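Putative diflavin flavoprotein A 3 (PDB 6H0D) probably passes electrons from NADH to oxygen, reducing it to water, the present chain being its flavodiiron core without the flavin reductase part. Local coordinates at residues 258-263 with 309-314; 12-17 with 163-168. All coordinates share one frame; numbering follows the deposited sequence.

Interaction 1: residues 258-263 with 309-314; sequences VALIYA and GFIFGS
The phenyl ring of F312 takes the side chain of I261 against one face: CG2 sits over that face, 4.3 Å from the ring centroid and displaced toward the rim, a CH-pi contact. On the same side, CD1 of I261 comes to 3.7 Å from CE1 of F312, beyond the ring outline, and the side chains run alongside each other. The first torsion of I261 allows both touches, since CG2 stands anti to the backbone N while CG1, at chi1 -62°, carries CD1 along the ring. F362, in helix 353-364, meets F312 edge-to-face. The ring of F310 leads away from the partner strand, meeting F367 edge-to-face and F362 at about 60°. The ring of Y262 has the carbonyl O of L260 at its edge, in plane.

Strands 258-262 and 309-313 run parallel, their directions 13° apart. Five backbone-to-backbone bonds join them, from A259 N to G309 O through to A263 N to G313 O. The shortest runs from I261 N to I311 O, at 2.7 Å. On the sheet face that bears L260, CG1 of V258 meets CG1 of I311 at 3.8 Å, under helix 268-282. A259, I261 and F312 point to the other face, toward helices 297-306 and 323-335. Helices on both faces of a parallel sheet of order 2-1-3-4-5 define the flavodoxin-like fold, here with its first and third strands paired. With apolar side chains around these bonds and the other peptide groups of 258-262 turned to strand 286-291, the buried backbone of this strand is paired on both sides.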
loop_
_atom_site.group_PDB
_atom_site.type_symbol
_atom_site.label_atom_id
_atom_site.label_comp_id
_atom_site.label_asym_id
_atom_site.label_seq_id
_atom_site.Cartn_x
_atom_site.Cartn_y
_atom_site.Cartn_z
ATOM N N VAL A 258 -5.437 -6.047 17.630
ATOM C CA VAL A 258 -5.951 -7.201 16.903
ATOM C C VAL A 258 -4.955 -7.612 15.824
ATOM O O VAL A 258 -4.509 -6.764 15.049
ATOM C CB VAL A 258 -7.330 -6.927 16.239
ATOM C CG1 VAL A 258 -7.832 -8.174 15.466
ATOM C CG2 VAL A 258 -8.337 -6.484 17.266
ATOM N N ALA A 259 -4.608 -8.907 15.786
ATOM C CA ALA A 259 -3.813 -9.485 14.701
ATOM C C ALA A 259 -4.737 -9.812 13.520
ATOM O O ALA A 259 -5.650 -10.622 13.640
ATOM C CB ALA A 259 -3.081 -10.731 15.180
ATOM N N LEU A 260 -4.542 -9.148 12.391
ATOM C CA LEU A 260 -5.423 -9.371 11.255
ATOM C C LEU A 260 -4.570 -10.021 10.215
ATOM O O LEU A 260 -3.753 -9.341 9.566
ATOM C CB LEU A 260 -6.045 -8.078 10.718
ATOM C CG LEU A 260 -7.303 -8.244 9.849
ATOM C CD1 LEU A 260 -8.041 -6.934 9.762
ATOM C CD2 LEU A 260 -6.957 -8.678 8.460
ATOM N N ILE A 261 -4.767 -11.330 10.072
ATOM C CA ILE A 261 -3.961 -12.144 9.186
ATOM C C ILE A 261 -4.714 -12.446 7.907
ATOM O O ILE A 261 -5.794 -13.031 7.950
ATOM C CB ILE A 261 -3.582 -13.451 9.872
ATOM C CG1 ILE A 261 -2.753 -13.141 11.114
ATOM C CG2 ILE A 261 -2.853 -14.364 8.913
ATOM C CD1 ILE A 261 -2.442 -14.352 11.928
ATOM N N TYR A 262 -4.173 -12.049 6.764
ATOM C CA TYR A 262 -4.914 -12.289 5.531
ATOM C C TYR A 262 -4.024 -12.665 4.369
ATOM O O TYR A 262 -2.808 -12.557 4.437
ATOM C CB TYR A 262 -5.724 -11.051 5.145
ATOM C CG TYR A 262 -4.846 -9.905 4.718
ATOM C CD1 TYR A 262 -4.200 -9.106 5.670
ATOM C CD2 TYR A 262 -4.626 -9.641 3.368
ATOM C CE1 TYR A 262 -3.375 -8.070 5.287
ATOM C CE2 TYR A 262 -3.800 -8.610 2.977
ATOM C CZ TYR A 262 -3.178 -7.831 3.940
ATOM O OH TYR A 262 -2.355 -6.800 3.549
ATOM N N ALA A 263 -4.662 -13.100 3.297
ATOM C CA ALA A 263 -4.006 -13.288 2.007
ATOM C C ALA A 263 -4.998 -12.919 0.876
ATOM O O ALA A 263 -6.230 -12.903 1.089
ATOM C CB ALA A 263 -3.520 -14.723 1.856
ATOM N N GLY A 309 -7.313 -10.236 20.093
ATOM C CA GLY A 309 -8.136 -11.003 19.196
ATOM C C GLY A 309 -7.348 -11.140 17.910
ATOM O O GLY A 309 -6.366 -10.420 17.685
ATOM N N PHE A 310 -7.772 -12.073 17.068
ATOM C CA PHE A 310 -7.157 -12.247 15.767
ATOM C C PHE A 310 -8.255 -12.485 14.753
ATOM O O PHE A 310 -9.312 -13.036 15.081
ATOM C CB PHE A 310 -6.152 -13.404 15.777
ATOM C CG PHE A 310 -6.762 -14.757 16.121
ATOM C CD1 PHE A 310 -7.349 -15.552 15.134
ATOM C CD2 PHE A 310 -6.724 -15.240 17.421
ATOM C CE1 PHE A 310 -7.903 -16.777 15.444
ATOM C CE2 PHE A 310 -7.268 -16.461 17.724
ATOM C CZ PHE A 310 -7.863 -17.228 16.738
ATOM N N ILE A 311 -8.000 -12.062 13.524
ATOM C CA ILE A 311 -8.950 -12.213 12.437
ATOM C C ILE A 311 -8.231 -12.802 11.209
ATOM O O ILE A 311 -7.112 -12.382 10.856
ATOM C CB ILE A 311 -9.605 -10.854 12.084
ATOM C CG1 ILE A 311 -10.235 -10.201 13.319
ATOM C CG2 ILE A 311 -10.660 -11.008 10.981
ATOM C CD1 ILE A 311 -10.980 -8.906 13.011
ATOM N N PHE A 312 -8.869 -13.780 10.569
ATOM C CA PHE A 312 -8.321 -14.421 9.370
ATOM C C PHE A 312 -9.156 -14.041 8.164
ATOM O O PHE A 312 -10.386 -14.166 8.207
ATOM C CB PHE A 312 -8.307 -15.962 9.524
ATOM C CG PHE A 312 -6.983 -16.538 9.983
ATOM C CD1 PHE A 312 -6.478 -16.257 11.233
ATOM C CD2 PHE A 312 -6.272 -17.412 9.168
ATOM C CE1 PHE A 312 -5.260 -16.797 11.645
ATOM C CE2 PHE A 312 -5.054 -17.957 9.577
ATOM C CZ PHE A 312 -4.551 -17.646 10.813
ATOM N N GLY A 313 -8.501 -13.588 7.095
ATOM C CA GLY A 313 -9.160 -13.340 5.818
ATOM C C GLY A 313 -8.507 -14.198 4.742
ATOM O O GLY A 313 -7.272 -14.212 4.596
ATOM N N SER A 314 -9.318 -14.927 3.979
ATOM C CA SER A 314 -8.762 -15.878 3.009
ATOM C C SER A 314 -9.601 -15.979 1.750
ATOM O O SER A 314 -10.826 -16.075 1.833
ATOM C CB SER A 314 -8.635 -17.273 3.641
ATOM O OG SER A 314 -8.046 -18.180 2.739
#

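Interaction 2: residues 12-17 with 163-168; sequences VDTTVF and PRTEIL
V12 reaches R164 from its CB outward, CG1 making most of the contact. CB lies 4.2 Å from NH2 of R164, at the limit of contact, and CG2 stands equally far from the same nitrogen. CG1 rests over the centre of one guanidinium face, 3.5 Å from CZ of R164, with NE, NH1 and NH2 all slightly farther. The same methyl also meets CG of R164 at 3.7 Å, because the arginine chain bends at its second torsion (chi2 68°) and folds back over it. The side chains cross at about a right angle; lying over the face, the methyl leaves the in-plane N-H directions unobstructed by V12.

This corner belongs to the metallo-beta-lactamase-like domain, whose two mixed sheets form the sandwich of the alpha-beta/beta-alpha fold. Segment 12-17 turns from strand 4-11 into strand 14-21 of one sheet; segment 163-168 connects strands 158-162 and 167-171 of the other, with a G1 beta bulge where E166 and I167 both face D162.

Deeper in, CG2 of T165 lies 3.5 Å from the carbonyl O of V12. The same oxygen accepts a hydrogen bond from the hydroxyl of T14, whose OG1 is 2.9 Å away and approaches from above the carbonyl plane. One water links the sheets: it donates to OG1 of T14 and is hydrogen-bonded to OG1 of T165 at 2.7 Å. Beside it, the methyl CG2 of T14 and CD1 of I167 make a looser apolar touch at 4.2 Å.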
loop_
_atom_site.group_PDB
_atom_site.type_symbol
_atom_site.label_atom_id
_atom_site.label_comp_id
_atom_site.label_asym_id
_atom_site.label_seq_id
_atom_site.Cartn_x
_atom_site.Cartn_y
_atom_site.Cartn_z
ATOM N N VAL A 12 15.384 20.862 -10.212
ATOM C CA VAL A 12 16.257 20.881 -11.369
ATOM C C VAL A 12 16.209 19.488 -12.002
ATOM O O VAL A 12 16.293 18.461 -11.299
ATOM C CB VAL A 12 17.714 21.344 -11.015
ATOM C CG1 VAL A 12 18.306 20.528 -9.932
ATOM C CG2 VAL A 12 18.589 21.244 -12.220
ATOM N N ASP A 13 15.980 19.480 -13.318
ATOM C CA ASP A 13 15.908 18.268 -14.135
ATOM C C ASP A 13 14.713 17.376 -13.776
ATOM O O ASP A 13 14.603 16.252 -14.269
ATOM C CB ASP A 13 17.201 17.458 -14.007
ATOM C CG ASP A 13 18.427 18.262 -14.383
ATOM O OD1 ASP A 13 18.499 18.727 -15.545
ATOM O OD2 ASP A 13 19.299 18.442 -13.504
ATOM N N THR A 14 13.812 17.879 -12.941
ATOM C CA THR A 14 12.765 17.032 -12.381
ATOM C C THR A 14 11.349 17.545 -12.663
ATOM O O THR A 14 10.997 18.696 -12.369
ATOM C CB THR A 14 12.946 16.885 -10.870
ATOM O OG1 THR A 14 14.282 16.467 -10.592
ATOM C CG2 THR A 14 12.010 15.848 -10.323
ATOM N N THR A 15 10.538 16.660 -13.229
ATOM C CA THR A 15 9.169 16.981 -13.587
ATOM C C THR A 15 8.224 15.984 -12.944
ATOM O O THR A 15 8.556 14.795 -12.853
ATOM C CB THR A 15 8.954 16.941 -15.103
ATOM O OG1 THR A 15 10.007 17.667 -15.743
ATOM C CG2 THR A 15 7.607 17.552 -15.469
ATOM N N VAL A 16 7.064 16.474 -12.488
ATOM C CA VAL A 16 6.007 15.590 -12.003
ATOM C C VAL A 16 4.906 15.517 -13.060
ATOM O O VAL A 16 4.594 16.507 -13.738
ATOM C CB VAL A 16 5.420 16.047 -10.636
ATOM C CG1 VAL A 16 4.723 17.397 -10.767
ATOM C CG2 VAL A 16 4.465 15.007 -10.113
ATOM N N PHE A 17 4.378 14.305 -13.236
ATOM C CA PHE A 17 3.223 14.042 -14.082
ATOM C C PHE A 17 2.108 13.531 -13.160
ATOM O O PHE A 17 2.181 12.374 -12.692
ATOM C CB PHE A 17 3.535 12.985 -15.150
ATOM C CG PHE A 17 4.489 13.435 -16.231
ATOM C CD1 PHE A 17 4.019 13.730 -17.518
ATOM C CD2 PHE A 17 5.853 13.526 -15.986
ATOM C CE1 PHE A 17 4.886 14.129 -18.540
ATOM C CE2 PHE A 17 6.726 13.934 -17.000
ATOM C CZ PHE A 17 6.227 14.232 -18.281
ATOM N N PRO A 163 19.768 13.707 -3.789
ATOM C CA PRO A 163 20.469 14.780 -3.080
ATOM C C PRO A 163 20.598 16.068 -3.891
ATOM O O PRO A 163 20.682 17.130 -3.266
ATOM C CB PRO A 163 21.843 14.177 -2.793
ATOM C CG PRO A 163 22.008 13.091 -3.769
ATOM C CD PRO A 163 20.628 12.532 -3.994
ATOM N N ARG A 164 20.603 16.006 -5.224
ATOM C CA ARG A 164 20.703 17.243 -6.009
ATOM C C ARG A 164 19.485 18.138 -5.759
ATOM O O ARG A 164 19.597 19.373 -5.714
ATOM C CB ARG A 164 20.849 16.935 -7.501
ATOM C CG ARG A 164 20.772 18.163 -8.434
ATOM C CD ARG A 164 21.978 19.099 -8.288
ATOM N NE ARG A 164 21.868 20.356 -9.055
ATOM C CZ ARG A 164 21.375 21.507 -8.573
ATOM N NH1 ARG A 164 20.924 21.598 -7.322
ATOM N NH2 ARG A 164 21.324 22.581 -9.345
ATOM N N THR A 165 18.324 17.517 -5.562
ATOM C CA THR A 165 17.088 18.279 -5.405
ATOM C C THR A 165 16.510 18.237 -3.978
ATOM O O THR A 165 15.541 18.949 -3.670
ATOM C CB THR A 165 16.022 17.764 -6.377
ATOM O OG1 THR A 165 15.717 16.399 -6.047
ATOM C CG2 THR A 165 16.531 17.829 -7.823
ATOM N N GLU A 166 17.104 17.403 -3.119
ATOM C CA GLU A 166 16.606 17.202 -1.758
ATOM C C GLU A 166 15.153 16.706 -1.759
ATOM O O GLU A 166 14.368 17.024 -0.858
ATOM C CB GLU A 166 16.736 18.488 -0.934
ATOM C CG GLU A 166 18.142 18.706 -0.411
ATOM C CD GLU A 166 18.506 20.164 -0.220
ATOM O OE1 GLU A 166 17.938 21.046 -0.913
ATOM O OE2 GLU A 166 19.384 20.419 0.625
ATOM N N ILE A 167 14.802 15.923 -2.783
ATOM C CA ILE A 167 13.501 15.292 -2.844
ATOM C C ILE A 167 13.603 13.850 -2.384
ATOM O O ILE A 167 14.473 13.079 -2.831
ATOM C CB ILE A 167 12.915 15.307 -4.259
ATOM C CG1 ILE A 167 12.755 16.748 -4.745
ATOM C CG2 ILE A 167 11.580 14.499 -4.311
ATOM C CD1 ILE A 167 12.322 16.829 -6.204
ATOM N N LEU A 168 12.696 13.485 -1.493
ATOM C CA LEU A 168 12.514 12.097 -1.101
ATOM C C LEU A 168 11.271 11.576 -1.804
ATOM O O LEU A 168 10.181 12.131 -1.627
ATOM C CB LEU A 168 12.395 12.022 0.408
ATOM C CG LEU A 168 12.584 10.735 1.186
ATOM C CD1 LEU A 168 13.623 9.794 0.547
ATOM C CD2 LEU A 168 13.034 11.205 2.559
HETATM O O HOH W 1 14.792 15.011 -8.186
#

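How the interactions relate
Interactions 1 and 2 illustrate two kinds of long-range contact in a two-domain chain. Interaction 1 joins neighbouring strands within one sheet of the flavodoxin-like domain, whereas interaction 2 brings together turns from two different sheets of the metallo-beta-lactamase-like domain. They follow in series, interaction 2 closing before interaction 1 opens, and lie on opposite sides of the chain's centre. Their centres are 39 Å apart and their nearest atoms about 23 Å, so neither touches the other. In relatives the first domain carries the diiron site and the second the FMN; the two contacts probably belong to the frameworks of these units, though neither can be placed at a cofactor here.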